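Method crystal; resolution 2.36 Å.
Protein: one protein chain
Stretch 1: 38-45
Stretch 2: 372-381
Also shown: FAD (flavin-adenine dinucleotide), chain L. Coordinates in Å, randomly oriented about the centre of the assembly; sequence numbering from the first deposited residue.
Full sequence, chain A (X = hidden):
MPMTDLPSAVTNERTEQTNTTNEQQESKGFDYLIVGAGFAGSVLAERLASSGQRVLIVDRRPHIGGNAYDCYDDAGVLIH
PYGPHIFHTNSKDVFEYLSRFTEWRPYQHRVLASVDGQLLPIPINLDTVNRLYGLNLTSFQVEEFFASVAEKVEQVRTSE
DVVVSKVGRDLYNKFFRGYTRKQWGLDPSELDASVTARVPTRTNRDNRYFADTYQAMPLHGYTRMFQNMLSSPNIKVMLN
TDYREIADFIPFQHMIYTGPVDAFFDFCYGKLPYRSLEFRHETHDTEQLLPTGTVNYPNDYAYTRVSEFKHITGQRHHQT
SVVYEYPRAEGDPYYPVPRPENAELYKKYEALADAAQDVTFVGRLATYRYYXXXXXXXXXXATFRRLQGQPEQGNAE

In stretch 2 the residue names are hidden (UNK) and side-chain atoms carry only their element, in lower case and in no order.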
ATOM      1  N   GLY A  38      -5.650  13.297  -1.557  1.00 21.78           N
ATOM      2  CA  GLY A  38      -4.361  13.910  -1.821  1.00 20.95           C
ATOM      3  C   GLY A  38      -3.967  14.788  -0.652  1.00 23.45           C
ATOM      4  O   GLY A  38      -4.517  14.649   0.443  1.00 27.07           O
ATOM      5  N   PHE A  39      -3.025  15.698  -0.860  1.00 18.63           N
ATOM      6  CA  PHE A  39      -2.644  16.588   0.218  1.00 24.87           C
ATOM      7  C   PHE A  39      -3.829  17.382   0.745  1.00 22.92           C
ATOM      8  O   PHE A  39      -3.974  17.542   1.950  1.00 25.71           O
ATOM      9  CB  PHE A  39      -1.517  17.530  -0.209  1.00 27.11           C
ATOM     10  CG  PHE A  39      -0.162  16.932  -0.056  1.00 26.32           C
ATOM     11  CD1 PHE A  39       0.476  16.359  -1.140  1.00 21.92           C
ATOM     12  CD2 PHE A  39       0.460  16.912   1.185  1.00 24.92           C
ATOM     13  CE1 PHE A  39       1.725  15.790  -1.002  1.00 23.38           C
ATOM     14  CE2 PHE A  39       1.708  16.340   1.335  1.00 25.13           C
ATOM     15  CZ  PHE A  39       2.341  15.775   0.238  1.00 24.20           C
ATOM     16  N   ALA A  40      -4.676  17.873  -0.156  1.00 23.22           N
ATOM     17  CA  ALA A  40      -5.793  18.726   0.251  1.00 24.53           C
ATOM     18  C   ALA A  40      -6.733  18.005   1.208  1.00 23.51           C
ATOM     19  O   ALA A  40      -6.995  18.478   2.318  1.00 24.12           O
ATOM     20  CB  ALA A  40      -6.559  19.230  -0.971  1.00 24.07           C
ATOM     21  N   GLY A  41      -7.250  16.862   0.777  1.00 19.64           N
ATOM     22  CA  GLY A  41      -8.171  16.115   1.614  1.00 22.06           C
ATOM     23  C   GLY A  41      -7.562  15.582   2.904  1.00 20.66           C
ATOM     24  O   GLY A  41      -8.181  15.652   3.970  1.00 23.19           O
ATOM     25  N   SER A  42      -6.351  15.042   2.808  1.00 20.74           N
ATOM     26  CA  SER A  42      -5.724  14.349   3.929  1.00 23.03           C
ATOM     27  C   SER A  42      -5.321  15.296   5.049  1.00 19.60           C
ATOM     28  O   SER A  42      -5.407  14.943   6.211  1.00 19.25           O
ATOM     29  CB  SER A  42      -4.503  13.560   3.458  1.00 22.04           C
ATOM     30  OG  SER A  42      -4.883  12.593   2.508  1.00 23.46           O
ATOM     31  N   VAL A  43      -4.858  16.491   4.700  1.00 24.03           N
ATOM     32  CA  VAL A  43      -4.484  17.462   5.717  1.00 22.55           C
ATOM     33  C   VAL A  43      -5.735  17.899   6.467  1.00 22.82           C
ATOM     34  O   VAL A  43      -5.727  17.998   7.689  1.00 20.71           O
ATOM     35  CB  VAL A  43      -3.784  18.694   5.119  1.00 23.08           C
ATOM     36  CG1 VAL A  43      -3.678  19.807   6.174  1.00 25.56           C
ATOM     37  CG2 VAL A  43      -2.404  18.326   4.610  1.00 22.07           C
ATOM     38  N   LEU A  44      -6.817  18.149   5.737  1.00 19.66           N
ATOM     39  CA  LEU A  44      -8.075  18.522   6.385  1.00 25.50           C
ATOM     40  C   LEU A  44      -8.697  17.344   7.161  1.00 26.09           C
ATOM     41  O   LEU A  44      -9.290  17.527   8.226  1.00 22.81           O
ATOM     42  CB  LEU A  44      -9.049  19.135   5.381  1.00 22.60           C
ATOM     43  CG  LEU A  44      -8.782  20.624   5.124  1.00 27.52           C
ATOM     44  CD1 LEU A  44      -9.269  21.069   3.751  1.00 24.20           C
ATOM     45  CD2 LEU A  44      -9.418  21.479   6.238  1.00 29.00           C
ATOM     46  N   ALA A  45      -8.525  16.132   6.651  1.00 20.12           N
ATOM     47  CA  ALA A  45      -8.998  14.966   7.386  1.00 27.83           C
ATOM     48  C   ALA A  45      -8.248  14.843   8.709  1.00 25.19           C
ATOM     49  O   ALA A  45      -8.843  14.566   9.749  1.00 28.76           O
ATOM     50  CB  ALA A  45      -8.845  13.704   6.558  1.00 22.01           C
ATOM     51  N   UNK A 372       2.113  23.902  -5.884  1.00 24.97           N
ATOM     52  CA  UNK A 372       3.011  22.816  -5.490  1.00 26.28           C
ATOM     53  C   UNK A 372       2.469  22.154  -4.223  1.00 25.69           C
ATOM     54  O   UNK A 372       1.519  22.651  -3.616  1.00 28.83           O
ATOM     55  n   UNK A 372       5.679  25.167  -6.246  1.00 19.49           N
ATOM     56  c   UNK A 372       5.019  24.033  -6.473  1.00 23.99           C
ATOM     57  c   UNK A 372       4.443  23.327  -5.257  1.00 19.49           C
ATOM     58  o   UNK A 372       4.871  23.567  -7.604  1.00 27.21           O
ATOM     59  N   UNK A 373       3.083  21.053  -3.803  1.00 23.09           N
ATOM     60  CA  UNK A 373       2.597  20.340  -2.630  1.00 26.25           C
ATOM     61  C   UNK A 373       2.527  21.239  -1.392  1.00 25.80           C
ATOM     62  O   UNK A 373       1.501  21.290  -0.706  1.00 25.30           O
ATOM     63  c   UNK A 373       5.967  17.156  -3.578  1.00 23.49           C
ATOM     64  c   UNK A 373       3.311  18.004  -3.409  1.00 19.48           C
ATOM     65  s   UNK A 373       4.349  16.552  -3.069  1.00 25.28           S
ATOM     66  c   UNK A 373       3.438  19.085  -2.353  1.00 22.47           C
ATOM     67  N   UNK A 374       3.618  21.938  -1.097  1.00 22.45           N
ATOM     68  CA  UNK A 374       3.652  22.749   0.111  1.00 23.11           C
ATOM     69  C   UNK A 374       2.536  23.798   0.128  1.00 27.40           C
ATOM     70  O   UNK A 374       1.933  24.035   1.170  1.00 25.21           O
ATOM     71  c   UNK A 374       5.302  24.507  -0.681  1.00 21.87           C
ATOM     72  o   UNK A 374       5.083  24.291  -1.887  1.00 25.90           O
ATOM     73  o   UNK A 374       5.745  25.590  -0.259  1.00 22.60           O
ATOM     74  c   UNK A 374       5.024  23.398   0.314  1.00 20.61           C
ATOM     75  N   UNK A 375       2.268  24.414  -1.025  1.00 25.51           N
ATOM     76  CA  UNK A 375       1.216  25.433  -1.139  1.00 25.90           C
ATOM     77  C   UNK A 375      -0.158  24.838  -0.903  1.00 25.52           C
ATOM     78  O   UNK A 375      -1.016  25.475  -0.296  1.00 28.13           O
ATOM     79  c   UNK A 375       1.236  26.095  -2.522  1.00 26.16           C
ATOM     80  o   UNK A 375       2.656  26.564  -5.194  1.00 29.28           O
ATOM     81  c   UNK A 375       2.551  27.361  -4.256  1.00 32.51           C
ATOM     82  c   UNK A 375       2.502  26.880  -2.820  1.00 25.88           C
ATOM     83  n   UNK A 375       2.477  28.671  -4.436  1.00 30.78           N
ATOM     84  N   UNK A 376      -0.380  23.619  -1.388  1.00 24.81           N
ATOM     85  CA  UNK A 376      -1.641  22.953  -1.080  1.00 25.14           C
ATOM     86  C   UNK A 376      -1.755  22.671   0.421  1.00 25.85           C
ATOM     87  O   UNK A 376      -2.802  22.923   1.010  1.00 26.98           O
ATOM     88  c   UNK A 376      -1.892  21.685  -1.917  1.00 25.41           C
ATOM     89  c   UNK A 376      -2.104  22.070  -3.383  1.00 22.26           C
ATOM     90  c   UNK A 376      -3.115  20.929  -1.390  1.00 19.06           C
ATOM     91  N   UNK A 377      -0.686  22.178   1.045  1.00 22.63           N
ATOM     92  CA  UNK A 377      -0.715  21.984   2.490  1.00 23.58           C
ATOM     93  C   UNK A 377      -1.075  23.303   3.205  1.00 24.93           C
ATOM     94  O   UNK A 377      -1.949  23.336   4.072  1.00 25.29           O
ATOM     95  c   UNK A 377       0.844  19.982   2.525  1.00 20.84           C
ATOM     96  c   UNK A 377       0.581  21.397   4.557  1.00 23.19           C
ATOM     97  c   UNK A 377       0.607  21.404   3.045  1.00 25.22           C
ATOM     98  N   UNK A 378      -0.424  24.391   2.817  1.00 25.42           N
ATOM     99  CA  UNK A 378      -0.683  25.694   3.433  1.00 29.27           C
ATOM    100  C   UNK A 378      -2.129  26.118   3.217  1.00 24.90           C
ATOM    101  O   UNK A 378      -2.753  26.681   4.112  1.00 24.94           O
ATOM    102  c   UNK A 378       0.278  26.768   2.879  1.00 21.18           C
ATOM    103  N   UNK A 379      -2.651  25.853   2.022  1.00 24.47           N
ATOM    104  CA  UNK A 379      -4.052  26.154   1.728  1.00 29.72           C
ATOM    105  C   UNK A 379      -4.979  25.370   2.661  1.00 29.37           C
ATOM    106  O   UNK A 379      -5.926  25.924   3.226  1.00 29.20           O
ATOM    107  c   UNK A 379      -4.398  25.854   0.258  1.00 28.20           C
ATOM    108  c   UNK A 379      -5.719  26.481  -0.205  1.00 27.36           C
ATOM    109  c   UNK A 379      -6.184  25.982  -1.574  1.00 36.89           C
ATOM    110  n   UNK A 379      -6.726  26.895  -2.385  1.00 34.23           N
ATOM    111  o   UNK A 379      -6.068  24.794  -1.892  1.00 38.02           O
ATOM    112  N   UNK A 380      -4.701  24.080   2.812  1.00 26.96           N
ATOM    113  CA  UNK A 380      -5.531  23.207   3.640  1.00 24.22           C
ATOM    114  C   UNK A 380      -5.511  23.617   5.121  1.00 27.23           C
ATOM    115  O   UNK A 380      -6.550  23.614   5.783  1.00 25.01           O
ATOM    116  c   UNK A 380      -5.105  21.739   3.463  1.00 22.52           C
ATOM    117  N   UNK A 381      -4.332  23.977   5.629  1.00 29.18           N
ATOM    118  CA  UNK A 381      -4.195  24.417   7.013  1.00 27.06           C
ATOM    119  C   UNK A 381      -4.983  25.695   7.225  1.00 28.84           C
ATOM    120  O   UNK A 381      -5.616  25.869   8.262  1.00 31.77           O
ATOM    121  c   UNK A 381      -2.362  22.389   8.409  1.00 25.37           C
ATOM    122  c   UNK A 381      -0.398  23.783   7.692  1.00 28.64           C
ATOM    123  c   UNK A 381      -1.846  23.404   7.397  1.00 29.38           C
ATOM    124  c   UNK A 381      -2.730  24.654   7.387  1.00 20.70           C
TER
HETATM  125  PA  FAD L 450      -4.738  15.673  -5.925  1.00 29.25           P
HETATM  126  O1A FAD L 450      -3.536  14.975  -5.671  1.00 29.34           O
HETATM  127  O2A FAD L 450      -4.968  15.715  -7.310  1.00 34.04           O
HETATM  128  O5B FAD L 450      -5.861  14.879  -5.216  1.00 32.32           O
HETATM  129  C5B FAD L 450      -7.210  15.074  -5.414  1.00 23.01           C
HETATM  130  C4B FAD L 450      -7.869  13.740  -5.287  1.00 28.61           C
HETATM  131  O4B FAD L 450      -9.234  13.866  -5.462  1.00 28.89           O
HETATM  132  C3B FAD L 450      -7.387  12.839  -6.398  1.00 29.11           C
HETATM  133  O3B FAD L 450      -6.688  11.734  -5.931  1.00 28.51           O
HETATM  134  C2B FAD L 450      -8.636  12.403  -7.088  1.00 31.51           C
HETATM  135  O2B FAD L 450      -8.567  11.057  -7.360  1.00 32.88           O
HETATM  136  C1B FAD L 450      -9.708  12.737  -6.092  1.00 27.65           C
HETATM  137  N9A FAD L 450     -11.004  12.917  -6.739  1.00 33.02           N
HETATM  138  C8A FAD L 450     -11.335  13.742  -7.739  1.00 35.17           C
HETATM  139  N7A FAD L 450     -12.600  13.592  -8.040  1.00 33.20           N
HETATM  140  C5A FAD L 450     -13.110  12.667  -7.242  1.00 36.02           C
HETATM  141  C6A FAD L 450     -14.362  12.109  -7.111  1.00 32.29           C
HETATM  142  N6A FAD L 450     -15.370  12.595  -7.749  1.00 35.26           N
HETATM  143  N1A FAD L 450     -14.591  11.156  -6.184  1.00 36.68           N
HETATM  144  C2A FAD L 450     -13.585  10.733  -5.392  1.00 31.95           C
HETATM  145  N3A FAD L 450     -12.359  11.281  -5.521  1.00 28.63           N
HETATM  146  C4A FAD L 450     -12.113  12.220  -6.432  1.00 33.59           C
HETATM  147  N1  FAD L 450       4.509  19.444  -6.417  1.00 28.21           N
HETATM  148  C2  FAD L 450       5.634  19.742  -5.759  1.00 27.59           C
HETATM  149  O2  FAD L 450       5.617  20.403  -4.764  1.00 26.62           O
HETATM  150  N3  FAD L 450       6.790  19.273  -6.238  1.00 31.22           N
HETATM  151  C4  FAD L 450       6.815  18.513  -7.359  1.00 32.08           C
HETATM  152  O4  FAD L 450       7.832  18.090  -7.795  1.00 28.01           O
HETATM  153  C4X FAD L 450       5.670  18.239  -8.012  1.00 28.82           C
HETATM  154  N5  FAD L 450       5.710  17.496  -9.136  1.00 30.04           N
HETATM  155  C5X FAD L 450       4.563  17.218  -9.787  1.00 32.63           C
HETATM  156  C6  FAD L 450       4.612  16.449 -10.924  1.00 29.98           C
HETATM  157  C7  FAD L 450       3.456  16.158 -11.592  1.00 30.78           C
HETATM  158  C7M FAD L 450       3.493  15.341 -12.817  1.00 25.16           C
HETATM  159  C8  FAD L 450       2.259  16.616 -11.124  1.00 29.00           C
HETATM  160  C8M FAD L 450       1.036  16.280 -11.892  1.00 28.45           C
HETATM  161  C9  FAD L 450       2.211  17.382  -9.977  1.00 29.23           C
HETATM  162  C9A FAD L 450       3.364  17.695  -9.302  1.00 28.48           C
HETATM  163  N10 FAD L 450       3.337  18.443  -8.161  1.00 30.45           N
HETATM  164  C10 FAD L 450       4.501  18.711  -7.533  1.00 27.35           C
HETATM  165  C1' FAD L 450       2.087  19.074  -7.668  1.00 31.02           C
HETATM  166  C2' FAD L 450       1.302  18.198  -6.720  1.00 31.73           C
HETATM  167  O2' FAD L 450       0.939  17.078  -7.445  1.00 37.30           O
HETATM  168  C3' FAD L 450       0.030  18.860  -6.201  1.00 40.22           C
HETATM  169  O3' FAD L 450       0.231  19.959  -5.429  1.00 51.24           O
HETATM  170  C4' FAD L 450      -0.621  18.004  -5.177  1.00 35.77           C
HETATM  171  O4' FAD L 450      -0.267  16.701  -5.528  1.00 27.59           O
HETATM  172  C5' FAD L 450      -2.097  18.266  -5.226  1.00 36.74           C
HETATM  173  O5' FAD L 450      -2.799  17.907  -4.094  1.00 32.02           O
HETATM  174  P   FAD L 450      -4.349  17.893  -4.153  1.00 27.55           P
HETATM  175  O1P FAD L 450      -4.851  17.270  -2.993  1.00 26.34           O
HETATM  176  O2P FAD L 450      -4.771  19.241  -4.184  1.00 27.04           O
HETATM  177  O3P FAD L 450      -4.780  17.165  -5.464  1.00 28.59           O

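Position 372 carries two carbons, the second bearing one oxygen and one nitrogen: a short amide, Asn372. It sits at the N-cap without a capping bond from its side chain and touches nothing on stretch 1; its CB lies 3.2 Å from FAD O2.

At 373 the side chain runs unbranched through two carbons, a sulfur and a last carbon. The sulfur is 3.4 Å from Phe39 CE1, and CB lies over one face of that ring. This is Met373, its sulfur oblique to the ring. Its backbone also works: Met373 N donates to FAD O2 at 2.8 Å.

Position 374 has two carbons, the second with two oxygens, and points away from stretch 1: Asp374. Position 375 has three carbons ending in one oxygen and one nitrogen, out of reach of stretch 1. It is Gln375, whose OE1 accepts from Asn372 N at 2.8 Å, turning the side chain back onto the start of its own helix.

At 376 one carbon carries two more. A branch carbon lies 3.9 Å from both Phe39 CB and Ala40 CB, so this beta-branched residue, Val376, packs against the first turn of the opposing helix. Its CG1 is also 3.7 Å from FAD O2P.

Position 377 repeats the three-carbon fork. One tip reaches Phe39 CD2 at 3.4 Å and Val43 CG2 at 4.2 Å; the residue is Val377, and that tip, CG2, bridges side chains one turn apart.

A single carbon at 378, pointing away, gives Ala378. Position 379 has three carbons with a terminal oxygen and nitrogen, no contact with stretch 1, and both polar atoms satisfied elsewhere in the structure: Gln379.

Position 380 again has one carbon, now pointing toward stretch 1, 3.6 Å from Val43 CG1 and 3.9 Å from Ala40 O. This is Ala380, and its small side chain accompanies a CA-to-CA distance of 5.6 Å to Ala40 CA.

Finally, 381 has four carbons forked at the second. Its CA-to-CB bond points away, yet one tip comes within 3.7 Å of Val43 CG1: Leu381.

The contact contains no hydrogen bond across the stretches. Two helices cross at -39°, their axes approaching to 8.6 Å, and hold by apolar packing: Phe39 spans 373, 376 and 377, while Val43 meets 377, 380 and 381. That i, i+4 pairing, with alanines at the tight point, is the rule to read. FAD ties both helix starts together, since Ala40 N donates to FAD O1P at 2.9 Å while Met373 N holds the flavin.

Stretch 2 (372-381) NMDQVVAQAL
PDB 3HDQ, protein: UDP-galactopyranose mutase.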